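Local coordinates for protein oxidoreductase, 2OG-Fe(II) oxygenase family (Burkholderia pseudomallei, PDB 6N1F) that probably acts as an iron-dependent oxidoreductase of the 2OG-Fe(II) oxygenase family, holding a single iron ion in its fold, at residues 47-51 with 192-196. Residues are numbered along the deposited sequence; the frame is centred on the assembly and turned at random.
Sequences GTVML and VFAPA
With CG2 swung opposite its backbone N and OG1 tucked beside that N (chi1 -53°), Thr48 sends its methyl to the ring of Phe193, whose own CG stands anti to the carbonyl carbon and beside the backbone N, which lays the ring against that methyl. The methyl settles over one face of the ring in a CH-pi contact, CG2 of Thr48 lying 3.8 Å from the centroid of the Phe193 ring and 28° off its normal. It is displaced from the centre to the CZ and CE2 corner, with 3.5 Å from Thr48 CG2 to each of Phe193 CZ and CE2. Threonine suits this place because its two branches do different work: the methyl meets the ring, while OG1 hydrogen-bonds to Thr203 OG1 on the neighbouring strand 200-204. Two residues on, the extended backbone turns Met50, a selenomethionine, to the same side. Met50 CB approaches Phe193 CD1 obliquely at 3.9 Å. The long, unbranched side chain then reaches past the ring to where the other segment leaves its strand, and Met50 SE comes within 3.6 Å of Ala194 O and also touches Pro195. Phenylalanine suits the site between the strands because its flat apolar ring offers a face to the Thr48 methyl while also stacking with Phe29 and touching Ile201. The side chain of Thr48 is about 7 Å from that of the iron ligand His209. The contact joins the edge strand of the large antiparallel sheet to strand 191-193 of the smaller sheet, apolar side-chain packing between the two sheets characteristic of the double-stranded beta-helix (jelly-roll) fold of 2OG-Fe(II) oxygenases.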
# COMPACT_ATOMS: atom_id res chain seq x y z
N GLY A 47 11.17 -0.65 -9.51
CA GLY A 47 10.10 0.26 -9.18
C GLY A 47 9.10 -0.30 -8.20
O GLY A 47 8.23 0.44 -7.73
N THR A 48 9.22 -1.58 -7.85
CA THR A 48 8.30 -2.29 -6.98
C THR A 48 9.06 -3.42 -6.31
O THR A 48 9.91 -4.05 -6.94
CB THR A 48 7.10 -2.85 -7.76
OG1 THR A 48 6.50 -1.80 -8.51
CG2 THR A 48 6.06 -3.44 -6.81
N VAL A 49 8.78 -3.67 -5.04
CA VAL A 49 9.37 -4.79 -4.33
C VAL A 49 8.33 -5.35 -3.36
O VAL A 49 7.53 -4.59 -2.79
CB VAL A 49 10.66 -4.36 -3.61
CG1 VAL A 49 10.36 -3.33 -2.52
CG2 VAL A 49 11.37 -5.56 -3.05
N MSE A 50 8.30 -6.67 -3.22
CA MSE A 50 7.42 -7.37 -2.26
C MSE A 50 8.26 -7.97 -1.14
O MSE A 50 9.17 -8.77 -1.39
CB MSE A 50 6.61 -8.48 -2.95
CG MSE A 50 5.65 -9.18 -2.03
SE MSE A 50 4.30 -10.15 -3.07
CE MSE A 50 5.46 -11.43 -4.01
N LEU A 51 7.94 -7.61 0.08
CA LEU A 51 8.71 -8.11 1.21
C LEU A 51 8.02 -9.34 1.80
O LEU A 51 6.78 -9.39 1.84
CB LEU A 51 8.86 -7.03 2.27
CG LEU A 51 9.25 -5.65 1.72
CD1 LEU A 51 9.14 -4.58 2.81
CD2 LEU A 51 10.65 -5.67 1.12
N VAL A 192 4.21 -8.55 -12.20
CA VAL A 192 3.08 -9.19 -11.54
C VAL A 192 3.50 -9.65 -10.15
O VAL A 192 4.50 -10.37 -10.01
CB VAL A 192 2.56 -10.39 -12.36
CG1 VAL A 192 1.39 -11.06 -11.63
CG2 VAL A 192 2.15 -9.94 -13.73
N PHE A 193 2.72 -9.27 -9.14
CA PHE A 193 2.99 -9.63 -7.75
C PHE A 193 1.75 -10.29 -7.18
O PHE A 193 0.69 -9.66 -7.12
CB PHE A 193 3.37 -8.40 -6.90
CG PHE A 193 4.62 -7.73 -7.35
CD1 PHE A 193 5.82 -7.96 -6.69
CD2 PHE A 193 4.61 -6.86 -8.42
CE1 PHE A 193 6.97 -7.34 -7.12
CE2 PHE A 193 5.75 -6.24 -8.85
CZ PHE A 193 6.94 -6.48 -8.19
N ALA A 194 1.90 -11.54 -6.75
CA ALA A 194 0.86 -12.28 -6.04
C ALA A 194 1.14 -12.22 -4.55
O ALA A 194 2.13 -12.80 -4.10
CB ALA A 194 0.83 -13.74 -6.51
N PRO A 195 0.35 -11.53 -3.77
CA PRO A 195 0.73 -11.32 -2.37
C PRO A 195 0.06 -12.33 -1.47
O PRO A 195 -1.05 -12.78 -1.76
CB PRO A 195 0.24 -9.90 -2.09
CG PRO A 195 -1.02 -9.82 -2.91
CD PRO A 195 -0.84 -10.73 -4.12
N ALA A 196 0.72 -12.70 -0.39
CA ALA A 196 0.15 -13.58 0.61
C ALA A 196 -0.01 -12.80 1.90
O ALA A 196 0.44 -11.66 2.04
CB ALA A 196 1.02 -14.83 0.81